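Local coordinates for protein (CD58) (Homo sapiens, PDB 1CCZ) that serves as a cell-surface adhesion glycoprotein that binds the lymphocyte receptor CD2 through its outermost immunoglobulin-like domain, at residues Y91-V96 and V155-Q160. Residues are numbered along the deposited sequence; the frame is centred on the assembly and turned at random.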
loop_
_atom_site.group_PDB
_atom_site.type_symbol
_atom_site.label_atom_id
_atom_site.label_comp_id
_atom_site.label_asym_id
_atom_site.label_seq_id
_atom_site.Cartn_x
_atom_site.Cartn_y
_atom_site.Cartn_z
ATOM N N TYR A 91 -1.366 5.930 2.640
ATOM C CA TYR A 91 -0.196 5.182 3.082
ATOM C C TYR A 91 0.566 4.886 1.796
ATOM O O TYR A 91 -0.042 4.553 0.773
ATOM C CB TYR A 91 -0.615 3.889 3.772
ATOM C CG TYR A 91 -1.479 4.138 4.972
ATOM C CD1 TYR A 91 -0.907 4.487 6.196
ATOM C CD2 TYR A 91 -2.876 4.107 4.873
ATOM C CE1 TYR A 91 -1.703 4.814 7.305
ATOM C CE2 TYR A 91 -3.691 4.433 5.975
ATOM C CZ TYR A 91 -3.094 4.792 7.192
ATOM O OH TYR A 91 -3.871 5.168 8.284
ATOM N N VAL A 92 1.886 5.048 1.835
ATOM C CA VAL A 92 2.729 4.791 0.665
ATOM C C VAL A 92 3.584 3.556 0.957
ATOM O O VAL A 92 4.449 3.562 1.842
ATOM C CB VAL A 92 3.639 5.985 0.363
ATOM C CG1 VAL A 92 4.552 5.652 -0.799
ATOM C CG2 VAL A 92 2.780 7.225 0.057
ATOM N N LEU A 93 3.331 2.495 0.201
ATOM C CA LEU A 93 4.021 1.246 0.425
ATOM C C LEU A 93 4.954 0.839 -0.680
ATOM O O LEU A 93 4.738 1.112 -1.861
ATOM C CB LEU A 93 2.997 0.122 0.633
ATOM C CG LEU A 93 2.140 0.167 1.899
ATOM C CD1 LEU A 93 0.935 1.015 1.648
ATOM C CD2 LEU A 93 1.697 -1.215 2.266
ATOM N N GLU A 94 6.012 0.169 -0.278
ATOM C CA GLU A 94 6.951 -0.363 -1.228
ATOM C C GLU A 94 6.425 -1.807 -1.501
ATOM O O GLU A 94 5.906 -2.479 -0.600
ATOM C CB GLU A 94 8.326 -0.293 -0.578
ATOM C CG GLU A 94 9.251 -1.430 -0.810
ATOM C CD GLU A 94 10.477 -1.287 0.071
ATOM O OE1 GLU A 94 10.766 -0.121 0.446
ATOM O OE2 GLU A 94 11.132 -2.311 0.397
ATOM N N MET A 95 6.478 -2.248 -2.748
ATOM C CA MET A 95 6.001 -3.580 -3.097
ATOM C C MET A 95 6.924 -4.660 -2.552
ATOM O O MET A 95 8.125 -4.427 -2.381
ATOM C CB MET A 95 5.908 -3.708 -4.608
ATOM C CG MET A 95 4.661 -3.060 -5.174
ATOM S SD MET A 95 4.660 -3.122 -6.960
ATOM C CE MET A 95 6.399 -2.617 -7.289
ATOM N N VAL A 96 6.366 -5.845 -2.270
ATOM C CA VAL A 96 7.158 -6.965 -1.742
ATOM C C VAL A 96 7.993 -7.572 -2.860
ATOM O O VAL A 96 7.639 -7.449 -4.045
ATOM C CB VAL A 96 6.253 -8.107 -1.156
ATOM C CG1 VAL A 96 5.415 -7.596 -0.018
ATOM C CG2 VAL A 96 5.349 -8.687 -2.240
ATOM N N VAL A 155 2.776 -10.689 1.331
ATOM C CA VAL A 155 1.716 -9.795 0.900
ATOM C C VAL A 155 1.585 -8.518 1.752
ATOM O O VAL A 155 1.887 -8.494 2.947
ATOM C CB VAL A 155 0.353 -10.578 0.872
ATOM C CG1 VAL A 155 0.187 -11.350 2.142
ATOM C CG2 VAL A 155 -0.818 -9.630 0.677
ATOM N N ASN A 156 1.207 -7.436 1.094
ATOM C CA ASN A 156 0.942 -6.175 1.778
ATOM C C ASN A 156 -0.195 -5.539 0.995
ATOM O O ASN A 156 -0.669 -6.100 -0.006
ATOM C CB ASN A 156 2.186 -5.263 1.887
ATOM C CG ASN A 156 2.666 -4.707 0.555
ATOM O OD1 ASN A 156 1.970 -4.757 -0.456
ATOM N ND2 ASN A 156 3.873 -4.164 0.560
ATOM N N ARG A 157 -0.657 -4.389 1.459
ATOM C CA ARG A 157 -1.775 -3.716 0.816
ATOM C C ARG A 157 -1.642 -3.467 -0.672
ATOM O O ARG A 157 -2.642 -3.389 -1.363
ATOM C CB ARG A 157 -2.037 -2.382 1.509
ATOM C CG ARG A 157 -2.429 -2.522 2.960
ATOM C CD ARG A 157 -3.888 -2.875 3.042
ATOM N NE ARG A 157 -4.392 -2.753 4.403
ATOM C CZ ARG A 157 -5.681 -2.627 4.694
ATOM N NH1 ARG A 157 -6.575 -2.607 3.707
ATOM N NH2 ARG A 157 -6.073 -2.533 5.963
ATOM N N VAL A 158 -0.425 -3.351 -1.181
ATOM C CA VAL A 158 -0.275 -3.046 -2.594
ATOM C C VAL A 158 0.332 -4.114 -3.475
ATOM O O VAL A 158 0.502 -3.881 -4.673
ATOM C CB VAL A 158 0.571 -1.776 -2.783
ATOM C CG1 VAL A 158 -0.085 -0.613 -2.044
ATOM C CG2 VAL A 158 1.981 -2.000 -2.256
ATOM N N SER A 159 0.659 -5.279 -2.915
ATOM C CA SER A 159 1.297 -6.312 -3.734
ATOM C C SER A 159 1.370 -7.667 -3.069
ATOM O O SER A 159 1.045 -7.831 -1.891
ATOM C CB SER A 159 2.733 -5.889 -4.057
ATOM O OG SER A 159 3.499 -5.862 -2.856
ATOM N N GLN A 160 1.811 -8.644 -3.851
ATOM C CA GLN A 160 2.019 -9.983 -3.326
ATOM C C GLN A 160 2.795 -10.845 -4.305
ATOM O O GLN A 160 2.648 -10.723 -5.522
ATOM C CB GLN A 160 0.695 -10.625 -2.945
ATOM C CG GLN A 160 -0.112 -11.144 -4.074
ATOM C CD GLN A 160 -1.150 -12.111 -3.562
ATOM O OE1 GLN A 160 -0.876 -13.301 -3.382
ATOM N NE2 GLN A 160 -2.346 -11.604 -3.297
#
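With chi1 at 68°, Asn156 carries CG between its own backbone N and carbonyl carbon, and Ser159 holds OG in the same way; a small chi2 of Asn156 then orients its carboxamide, and both polar groups meet the backbone of 94-96. The amide ND2 of Asn156 donates to Glu94 O at 2.9 Å, the acceptor lying nearly in the amide plane although the N-H is bent at 131°. Two residues on, Val96 N points almost straight at Ser159 OG (2.9 Å, 169°). The same hydroxyl donates to Asn156 OD1, 3.1 Å away, which links the two bridges and fixes the rotation of the carboxamide. On the opposite face of that carboxamide, Val158 N reaches OD1 at 2.9 Å, forming an Asx turn within the type I beta turn from Asn156 to Ser159. The turn's own bonds to OD1 and its bonds to the 94-96 backbone thus share the Asn156 and Ser159 side chains.

Apolar contacts flank the polar core. Leu93 CB rests on Val158 CG2 at 3.7 Å, while its CD2 lies 4.0 Å from both Asn156 CG and Arg157 CB. Met95 CG lies against Ser159 CB (3.6 Å), and Val96 puts CG2 over Gln160 CA (3.7 Å).

Thr118 O accepts a further bond from Asn156 ND2, and Thr118 also pairs with the backbone of Glu94, whose carboxylate is held by Gly117 N. Val158 and Met95 touch Val8 of strand 2-8, next to strand 86-93 in the first domain's sheet. The contact therefore joins the linker leaving strand 86-93 to the hairpin between strands 150-156 and 159-165, at the junction of two immunoglobulin-like domains.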